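Local coordinates for ESAT-6-like protein MAB_3113 (Mycobacterium abscessus, PDB 4I0X), which is of unknown function but forms a complex with MAB_3112 and, as an ESAT-6-like member of the WXG100 family, is probably secreted, at residues F11-I16 / R84-A89; Q18-A23 / Q78-A83; G25-V30 / R70-G75. The protein carries 4 engineered substitutions. All blocks are in the same frame, centred on the assembly; numbering follows the deposited sequence.

Overall arrangement
All three contacts join the same two partners, helix 11-47 and helix 52-87, which run antiparallel as the helical hairpin of the WXG100 fold. Contact 3 is nested inside contact 2 along the chain, and contact 2 inside contact 1. The series climbs from contact 3, whose centre lies about 3 Å from the centre of the chain, to the end where both termini lie. Centres are about 11 Å apart between contacts 3 and 2 and about 9 Å between contacts 2 and 1; contacts 1 and 2 touch where I16 packs on A83. Each contact also borders MAB_3112, so residues that pair the two helices lie next to those that meet the partner chain.

Contact 1: residues F11-I16 / R84-A89; sequences FDLDHI and RTAHGA
L13 meets A86 and H87 where the WXG100 helical hairpin opens, the first turns of helix 11-47 lying beside the last turn of helix 52-87. From its CB outward, L13 works along the end of the opposite helix. L13 CB stands 4.0 Å from H87 ND1, against the imidazole. The branch then forks: L13 CD1 only grazes the carbonyl A86 O, while L13 CD2 lies 3.9 Å from A86 O and 4.0 Å from A86 CB, the one apolar side-chain pairing here. With CG anti to its carbonyl carbon (chi1 -60°), H87 brings its ring across to helix 11-47. Beyond the two segments, H87 NE2 hydrogen-bonds E17 OE1 and the F9 ring meets the imidazole with the two planes tilted by about 25°, so the imidazole is held both at a nitrogen and by an aromatic neighbour. W37 of the MAB_3112 chain packs on I16 and A86. The helix ends in a Schellman motif: G88 takes a positive phi (96°), and A89 N donates to R84 O at 2.9 Å. The imidazole carbon H87 CE1 turns its edge to the backbone, with L13 O in the ring plane 3.4 Å away.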
loop_
_atom_site.group_PDB
_atom_site.type_symbol
_atom_site.label_atom_id
_atom_site.label_comp_id
_atom_site.label_asym_id
_atom_site.label_seq_id
_atom_site.Cartn_x
_atom_site.Cartn_y
_atom_site.Cartn_z
ATOM N N PHE B 11 11.862 -8.529 -24.955
ATOM C CA PHE B 11 10.523 -8.109 -24.596
ATOM C C PHE B 11 10.238 -8.441 -23.127
ATOM O O PHE B 11 9.658 -7.639 -22.394
ATOM C CB PHE B 11 9.521 -8.796 -25.509
ATOM C CG PHE B 11 8.081 -8.457 -25.202
ATOM C CD1 PHE B 11 7.396 -9.151 -24.237
ATOM C CD2 PHE B 11 7.431 -7.443 -25.872
ATOM C CE1 PHE B 11 6.066 -8.838 -23.939
ATOM C CE2 PHE B 11 6.104 -7.128 -25.589
ATOM C CZ PHE B 11 5.428 -7.827 -24.630
ATOM N N ASP B 12 10.644 -9.638 -22.702
ATOM C CA ASP B 12 10.350 -10.111 -21.347
ATOM C C ASP B 12 10.970 -9.215 -20.301
ATOM O O ASP B 12 10.341 -8.906 -19.314
ATOM C CB ASP B 12 10.807 -11.552 -21.150
ATOM C CG ASP B 12 9.997 -12.502 -21.956
ATOM O OD1 ASP B 12 8.821 -12.183 -22.187
ATOM O OD2 ASP B 12 10.522 -13.544 -22.378
ATOM N N LEU B 13 12.178 -8.724 -20.551
ATOM C CA LEU B 13 12.799 -7.821 -19.581
ATOM C C LEU B 13 12.085 -6.477 -19.563
ATOM O O LEU B 13 11.930 -5.894 -18.516
ATOM C CB LEU B 13 14.280 -7.634 -19.891
ATOM C CG LEU B 13 15.075 -8.938 -19.809
ATOM C CD1 LEU B 13 16.524 -8.750 -20.296
ATOM C CD2 LEU B 13 15.078 -9.394 -18.442
ATOM N N ASP B 14 11.662 -5.979 -20.723
ATOM C CA ASP B 14 10.850 -4.763 -20.751
ATOM C C ASP B 14 9.507 -4.951 -20.021
ATOM O O ASP B 14 9.032 -4.049 -19.336
ATOM C CB ASP B 14 10.653 -4.254 -22.169
ATOM C CG ASP B 14 11.855 -3.467 -22.667
ATOM O OD1 ASP B 14 12.637 -2.996 -21.814
ATOM O OD2 ASP B 14 12.045 -3.353 -23.901
ATOM N N HIS B 15 8.914 -6.133 -20.140
ATOM C CA HIS B 15 7.679 -6.440 -19.451
ATOM C C HIS B 15 7.884 -6.401 -17.916
ATOM O O HIS B 15 7.125 -5.769 -17.181
ATOM C CB HIS B 15 7.162 -7.797 -19.893
ATOM C CG HIS B 15 5.768 -8.054 -19.464
ATOM N ND1 HIS B 15 5.201 -9.309 -19.481
ATOM C CD2 HIS B 15 4.830 -7.224 -18.954
ATOM C CE1 HIS B 15 3.959 -9.231 -19.039
ATOM N NE2 HIS B 15 3.717 -7.980 -18.690
ATOM N N ILE B 16 8.961 -7.014 -17.447
ATOM C CA ILE B 16 9.298 -6.986 -16.016
ATOM C C ILE B 16 9.441 -5.555 -15.530
ATOM O O ILE B 16 8.916 -5.183 -14.490
ATOM C CB ILE B 16 10.625 -7.756 -15.755
ATOM C CG1 ILE B 16 10.419 -9.229 -16.065
ATOM C CG2 ILE B 16 11.097 -7.547 -14.302
ATOM C CD1 ILE B 16 11.632 -10.020 -16.216
ATOM N N ARG B 84 16.545 -5.421 -11.416
ATOM C CA ARG B 84 17.881 -4.917 -11.740
ATOM C C ARG B 84 18.785 -6.068 -12.086
ATOM O O ARG B 84 19.513 -6.040 -13.102
ATOM C CB ARG B 84 18.472 -4.154 -10.563
ATOM C CG ARG B 84 17.910 -2.774 -10.390
ATOM C CD ARG B 84 18.886 -1.902 -9.595
ATOM N NE ARG B 84 19.071 -2.313 -8.197
ATOM C CZ ARG B 84 18.206 -2.069 -7.212
ATOM N NH1 ARG B 84 17.069 -1.436 -7.456
ATOM N NH2 ARG B 84 18.472 -2.471 -5.974
ATOM N N THR B 85 18.746 -7.096 -11.237
ATOM C CA THR B 85 19.551 -8.293 -11.449
ATOM C C THR B 85 19.257 -8.917 -12.794
ATOM O O THR B 85 20.156 -9.362 -13.461
ATOM C CB THR B 85 19.322 -9.372 -10.358
ATOM O OG1 THR B 85 19.806 -8.879 -9.128
ATOM C CG2 THR B 85 20.099 -10.647 -10.638
ATOM N N ALA B 86 17.990 -8.960 -13.167
ATOM C CA ALA B 86 17.600 -9.517 -14.450
ATOM C C ALA B 86 18.154 -8.679 -15.623
ATOM O O ALA B 86 18.515 -9.266 -16.635
ATOM C CB ALA B 86 16.082 -9.661 -14.543
ATOM N N HIS B 87 18.252 -7.347 -15.457
ATOM C CA HIS B 87 18.715 -6.415 -16.510
ATOM C C HIS B 87 20.239 -6.352 -16.632
ATOM O O HIS B 87 20.740 -5.653 -17.487
ATOM C CB HIS B 87 18.269 -4.954 -16.238
ATOM C CG HIS B 87 16.791 -4.752 -16.161
ATOM N ND1 HIS B 87 15.910 -5.296 -17.073
ATOM C CD2 HIS B 87 16.035 -4.044 -15.289
ATOM C CE1 HIS B 87 14.675 -4.951 -16.754
ATOM N NE2 HIS B 87 14.722 -4.188 -15.676
ATOM N N GLY B 88 20.976 -7.026 -15.754
ATOM C CA GLY B 88 22.418 -6.889 -15.703
ATOM C C GLY B 88 23.017 -5.892 -14.683
ATOM O O GLY B 88 24.242 -5.653 -14.666
ATOM N N ALA B 89 22.185 -5.302 -13.843
ATOM C CA ALA B 89 22.666 -4.287 -12.888
ATOM C C ALA B 89 22.849 -4.933 -11.507
ATOM O O ALA B 89 22.204 -4.591 -10.537
ATOM C CB ALA B 89 21.692 -3.098 -12.832
#

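Contact 2: residues Q18-A23 / Q78-A83; sequences QVTSRA and QMEEAA. With SO4 (sulfate ion), chain M.
T20, A23, M79, E80 and A83 meet by van der Waals contact, chiefly through carbon atoms. T20 CG2 touches the aliphatic E80 CG at 3.8 Å, the two side chains slanting across one another, and A83 CB approaches T20 OG1 at 4.0 Å. One turn further on, the M79 chain bends at chi3 (69°), which brings M79 CE to rest 3.9 Å from A23 CB. This is one level of the antiparallel WXG100 hairpin; the axes of the two short segments approach to 10.4 Å with a crossing angle of -160°. The polar ends are met elsewhere. T20 keeps CG2 anti to its backbone N, which sets OG1 beside that N, where it hydrogen-bonds I16 O in the preceding turn; Y45 OH of the MAB_3112 chain bonds the same hydroxyl. E80 OE2 makes a salt bridge to R24 NE. Away from helix 52-87, where R22 packs on L26 of the MAB_3112 chain, R22 NE bonds Q18 OE1 at 2.9 Å, nearly straight (172°) and on a carbonyl lone pair, fixing the guanidinium's rotation. A sulfate, probably from crystallisation, takes R22 NH1 on O1 at 3.0 Å and R22 NH2 on O3 at 2.7 Å.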
loop_
_atom_site.group_PDB
_atom_site.type_symbol
_atom_site.label_atom_id
_atom_site.label_comp_id
_atom_site.label_asym_id
_atom_site.label_seq_id
_atom_site.Cartn_x
_atom_site.Cartn_y
_atom_site.Cartn_z
ATOM N N GLN B 18 8.192 -2.801 -16.833
ATOM C CA GLN B 18 6.874 -2.148 -16.819
ATOM C C GLN B 18 6.008 -2.527 -15.595
ATOM O O GLN B 18 5.373 -1.674 -15.012
ATOM C CB GLN B 18 6.122 -2.400 -18.155
ATOM C CG GLN B 18 4.687 -1.928 -18.211
ATOM C CD GLN B 18 4.474 -0.449 -17.857
ATOM O OE1 GLN B 18 3.383 -0.059 -17.392
ATOM N NE2 GLN B 18 5.487 0.383 -18.119
ATOM N N VAL B 19 5.990 -3.800 -15.221
ATOM C CA VAL B 19 5.229 -4.247 -14.072
ATOM C C VAL B 19 5.830 -3.626 -12.813
ATOM O O VAL B 19 5.116 -3.190 -11.911
ATOM C CB VAL B 19 5.225 -5.798 -13.966
ATOM C CG1 VAL B 19 4.572 -6.238 -12.657
ATOM C CG2 VAL B 19 4.563 -6.396 -15.177
ATOM N N THR B 20 7.147 -3.546 -12.776
ATOM C CA THR B 20 7.836 -3.037 -11.600
ATOM C C THR B 20 7.533 -1.572 -11.489
ATOM O O THR B 20 7.341 -1.049 -10.392
ATOM C CB THR B 20 9.374 -3.252 -11.703
ATOM O OG1 THR B 20 9.621 -4.622 -12.033
ATOM C CG2 THR B 20 10.061 -2.867 -10.396
ATOM N N SER B 21 7.474 -0.916 -12.640
ATOM C CA SER B 21 7.154 0.497 -12.700
ATOM C C SER B 21 5.696 0.752 -12.190
ATOM O O SER B 21 5.445 1.729 -11.472
ATOM C CB SER B 21 7.397 1.020 -14.115
ATOM O OG SER B 21 6.975 2.351 -14.271
ATOM N N ARG B 22 4.773 -0.160 -12.487
ATOM C CA ARG B 22 3.396 -0.041 -11.986
ATOM C C ARG B 22 3.337 -0.244 -10.456
ATOM O O ARG B 22 2.588 0.451 -9.735
ATOM C CB ARG B 22 2.475 -1.028 -12.686
ATOM C CG ARG B 22 2.268 -0.727 -14.135
ATOM C CD ARG B 22 1.342 -1.754 -14.793
ATOM N NE ARG B 22 1.126 -1.349 -16.156
ATOM C CZ ARG B 22 0.059 -1.600 -16.904
ATOM N NH1 ARG B 22 -0.962 -2.302 -16.457
ATOM N NH2 ARG B 22 0.044 -1.146 -18.135
ATOM N N ALA B 23 4.175 -1.148 -9.961
ATOM C CA ALA B 23 4.283 -1.398 -8.521
ATOM C C ALA B 23 4.879 -0.185 -7.790
ATOM O O ALA B 23 4.526 0.094 -6.663
ATOM C CB ALA B 23 5.148 -2.638 -8.253
ATOM N N GLN B 78 12.804 -5.244 -2.821
ATOM C CA GLN B 78 13.210 -6.560 -3.257
ATOM C C GLN B 78 12.904 -6.817 -4.741
ATOM O O GLN B 78 13.710 -7.410 -5.449
ATOM C CB GLN B 78 12.538 -7.604 -2.378
ATOM C CG GLN B 78 12.876 -9.001 -2.773
ATOM C CD GLN B 78 12.571 -9.998 -1.684
ATOM O OE1 GLN B 78 11.955 -9.663 -0.658
ATOM N NE2 GLN B 78 13.006 -11.237 -1.895
ATOM N N MET B 79 11.742 -6.365 -5.197
ATOM C CA MET B 79 11.336 -6.502 -6.585
ATOM C C MET B 79 12.258 -5.721 -7.498
ATOM O O MET B 79 12.715 -6.232 -8.531
ATOM C CB MET B 79 9.899 -6.025 -6.743
ATOM C CG MET B 79 8.887 -6.940 -6.113
ATOM S SD MET B 79 7.235 -6.194 -5.923
ATOM C CE MET B 79 6.743 -6.089 -7.612
ATOM N N GLU B 80 12.552 -4.490 -7.111
ATOM C CA GLU B 80 13.512 -3.679 -7.845
ATOM C C GLU B 80 14.904 -4.251 -7.916
ATOM O O GLU B 80 15.493 -4.248 -8.985
ATOM C CB GLU B 80 13.529 -2.255 -7.291
ATOM C CG GLU B 80 12.201 -1.542 -7.502
ATOM C CD GLU B 80 12.153 -0.165 -6.846
ATOM O OE1 GLU B 80 12.704 -0.008 -5.729
ATOM O OE2 GLU B 80 11.543 0.752 -7.444
ATOM N N GLU B 81 15.463 -4.762 -6.812
ATOM C CA GLU B 81 16.773 -5.431 -6.873
ATOM C C GLU B 81 16.725 -6.639 -7.808
ATOM O O GLU B 81 17.640 -6.873 -8.584
ATOM C CB GLU B 81 17.276 -5.859 -5.454
ATOM C CG GLU B 81 18.511 -6.762 -5.463
ATOM C CD GLU B 81 18.648 -7.623 -4.200
ATOM O OE1 GLU B 81 18.264 -7.162 -3.099
ATOM O OE2 GLU B 81 19.142 -8.769 -4.310
ATOM N N ALA B 82 15.651 -7.409 -7.743
ATOM C CA ALA B 82 15.509 -8.552 -8.623
ATOM C C ALA B 82 15.433 -8.147 -10.116
ATOM O O ALA B 82 16.045 -8.763 -10.985
ATOM C CB ALA B 82 14.297 -9.339 -8.220
ATOM N N ALA B 83 14.678 -7.098 -10.416
ATOM C CA ALA B 83 14.531 -6.685 -11.808
ATOM C C ALA B 83 15.853 -6.140 -12.298
ATOM O O ALA B 83 16.270 -6.402 -13.441
ATOM C CB ALA B 83 13.455 -5.650 -11.930
HETATM S S SO4 M . -3.305 -2.432 -19.140
HETATM O O1 SO4 M . -3.696 -2.530 -17.740
HETATM O O2 SO4 M . -4.483 -2.169 -19.958
HETATM O O3 SO4 M . -2.373 -1.334 -19.295
HETATM O O4 SO4 M . -2.660 -3.673 -19.639
#

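Contact 3: residues G25-V30 / R70-G75; sequences GFKEFV and RELVEG
F26 O, the backbone oxygen of a residue whose ring reaches L72, accepts V30 N at 2.9 Å. That helical turn sets the side chains of F26 and V30 together: V30 CG2 sits 3.8 Å above the F26 ring plane, offset toward its rim, while F26 CE2 comes obliquely to 4.4 Å from L72 CD1. The other methyl of L72 goes to the lysine, L72 CD2 lying 3.5 Å from K27 CG and 3.7 Å from K27 CB. K27 starts with CG anti to its backbone N, then bends at chi2 (-87°) and again at chi3 (-129°), a course that carries its hydrocarbon past L72 and on to V73. There K27 CE is 3.9 Å from V73 CG1. Leucine and valine, adjacent on helix 52-87, thus share one aliphatic chain from helix 11-47 in the antiparallel WXG100 hairpin. From the MAB_3112 chain, L26 packs on F26, M19 packs on V30, and K58 makes a salt bridge with E71. Between these two segments every close approach is carbon to carbon, so the lysine acts through its methylenes, and here the segments cohere through dispersion and burial of apolar surface.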
loop_
_atom_site.group_PDB
_atom_site.type_symbol
_atom_site.label_atom_id
_atom_site.label_comp_id
_atom_site.label_asym_id
_atom_site.label_seq_id
_atom_site.Cartn_x
_atom_site.Cartn_y
_atom_site.Cartn_z
ATOM N N GLY B 25 4.537 2.997 -8.955
ATOM C CA GLY B 25 3.454 3.942 -9.044
ATOM C C GLY B 25 2.430 3.675 -7.975
ATOM O O GLY B 25 1.877 4.601 -7.392
ATOM N N PHE B 26 2.191 2.409 -7.702
ATOM C CA PHE B 26 1.232 2.047 -6.667
ATOM C C PHE B 26 1.762 2.441 -5.283
ATOM O O PHE B 26 1.049 3.055 -4.510
ATOM C CB PHE B 26 0.953 0.557 -6.717
ATOM C CG PHE B 26 -0.068 0.104 -5.740
ATOM C CD1 PHE B 26 -1.399 0.422 -5.914
ATOM C CD2 PHE B 26 0.294 -0.656 -4.662
ATOM C CE1 PHE B 26 -2.355 -0.018 -5.002
ATOM C CE2 PHE B 26 -0.667 -1.110 -3.749
ATOM C CZ PHE B 26 -1.988 -0.787 -3.937
ATOM N N LYS B 27 3.004 2.076 -4.974
ATOM C CA LYS B 27 3.611 2.481 -3.718
ATOM C C LYS B 27 3.564 3.988 -3.524
ATOM O O LYS B 27 3.303 4.462 -2.434
ATOM C CB LYS B 27 5.061 1.961 -3.618
ATOM C CG LYS B 27 5.779 2.349 -2.358
ATOM C CD LYS B 27 6.452 3.696 -2.496
ATOM C CE LYS B 27 7.874 3.613 -2.076
ATOM N NZ LYS B 27 8.545 4.950 -2.133
ATOM N N GLU B 28 3.844 4.764 -4.569
ATOM C CA GLU B 28 3.849 6.240 -4.451
ATOM C C GLU B 28 2.429 6.767 -4.159
ATOM O O GLU B 28 2.213 7.714 -3.382
ATOM C CB GLU B 28 4.319 6.884 -5.759
ATOM C CG GLU B 28 5.796 6.729 -6.090
ATOM C CD GLU B 28 6.131 7.171 -7.528
ATOM O OE1 GLU B 28 5.235 7.696 -8.255
ATOM O OE2 GLU B 28 7.303 6.978 -7.934
ATOM N N PHE B 29 1.472 6.165 -4.840
ATOM C CA PHE B 29 0.060 6.489 -4.660
ATOM C C PHE B 29 -0.397 6.181 -3.225
ATOM O O PHE B 29 -1.020 7.007 -2.564
ATOM C CB PHE B 29 -0.754 5.693 -5.670
ATOM C CG PHE B 29 -2.242 5.726 -5.415
ATOM C CD1 PHE B 29 -2.975 6.885 -5.618
ATOM C CD2 PHE B 29 -2.892 4.597 -4.980
ATOM C CE1 PHE B 29 -4.336 6.914 -5.390
ATOM C CE2 PHE B 29 -4.276 4.618 -4.747
ATOM C CZ PHE B 29 -4.992 5.767 -4.971
ATOM N N VAL B 30 -0.017 5.022 -2.724
ATOM C CA VAL B 30 -0.374 4.656 -1.360
ATOM C C VAL B 30 0.249 5.589 -0.331
ATOM O O VAL B 30 -0.436 6.049 0.570
ATOM C CB VAL B 30 0.010 3.229 -1.006
ATOM C CG1 VAL B 30 -0.321 2.965 0.480
ATOM C CG2 VAL B 30 -0.706 2.246 -1.929
ATOM N N ARG B 70 5.674 0.213 5.478
ATOM C CA ARG B 70 7.087 -0.184 5.509
ATOM C C ARG B 70 7.268 -1.538 4.819
ATOM O O ARG B 70 8.204 -1.735 4.055
ATOM C CB ARG B 70 7.626 -0.233 6.952
ATOM C CG ARG B 70 9.153 -0.468 7.066
ATOM C CD ARG B 70 9.691 -0.236 8.494
ATOM N NE ARG B 70 9.603 1.171 8.914
ATOM C CZ ARG B 70 10.579 2.077 8.794
ATOM N NH1 ARG B 70 11.750 1.751 8.261
ATOM N NH2 ARG B 70 10.378 3.324 9.204
ATOM N N GLU B 71 6.331 -2.447 5.040
ATOM C CA GLU B 71 6.421 -3.774 4.469
ATOM C C GLU B 71 6.179 -3.668 2.985
ATOM O O GLU B 71 6.807 -4.334 2.174
ATOM C CB GLU B 71 5.433 -4.744 5.158
ATOM C CG GLU B 71 5.389 -6.086 4.494
ATOM C CD GLU B 71 4.416 -7.032 5.140
ATOM O OE1 GLU B 71 4.410 -8.218 4.718
ATOM O OE2 GLU B 71 3.677 -6.591 6.062
ATOM N N LEU B 72 5.340 -2.719 2.609
ATOM C CA LEU B 72 5.071 -2.515 1.224
ATOM C C LEU B 72 6.308 -1.966 0.467
ATOM O O LEU B 72 6.619 -2.409 -0.656
ATOM C CB LEU B 72 3.858 -1.604 1.114
ATOM C CG LEU B 72 3.254 -1.480 -0.251
ATOM C CD1 LEU B 72 1.835 -1.131 -0.100
ATOM C CD2 LEU B 72 4.023 -0.395 -0.982
ATOM N N VAL B 73 7.035 -1.048 1.093
ATOM C CA VAL B 73 8.233 -0.499 0.478
ATOM C C VAL B 73 9.397 -1.523 0.462
ATOM O O VAL B 73 10.176 -1.587 -0.499
ATOM C CB VAL B 73 8.700 0.819 1.138
ATOM C CG1 VAL B 73 7.527 1.784 1.306
ATOM C CG2 VAL B 73 9.332 0.550 2.468
ATOM N N GLU B 74 9.524 -2.321 1.512
ATOM C CA GLU B 74 10.589 -3.302 1.565
ATOM C C GLU B 74 10.369 -4.370 0.478
ATOM O O GLU B 74 11.317 -4.845 -0.149
ATOM C CB GLU B 74 10.701 -3.947 2.953
ATOM C CG GLU B 74 11.979 -4.800 3.108
ATOM C CD GLU B 74 11.958 -5.745 4.307
ATOM O OE1 GLU B 74 11.033 -5.648 5.144
ATOM O OE2 GLU B 74 12.872 -6.595 4.404
ATOM N N GLY B 75 9.113 -4.745 0.261
ATOM C CA GLY B 75 8.772 -5.677 -0.790
ATOM C C GLY B 75 9.104 -5.109 -2.152
ATOM O O GLY B 75 9.746 -5.755 -2.980
#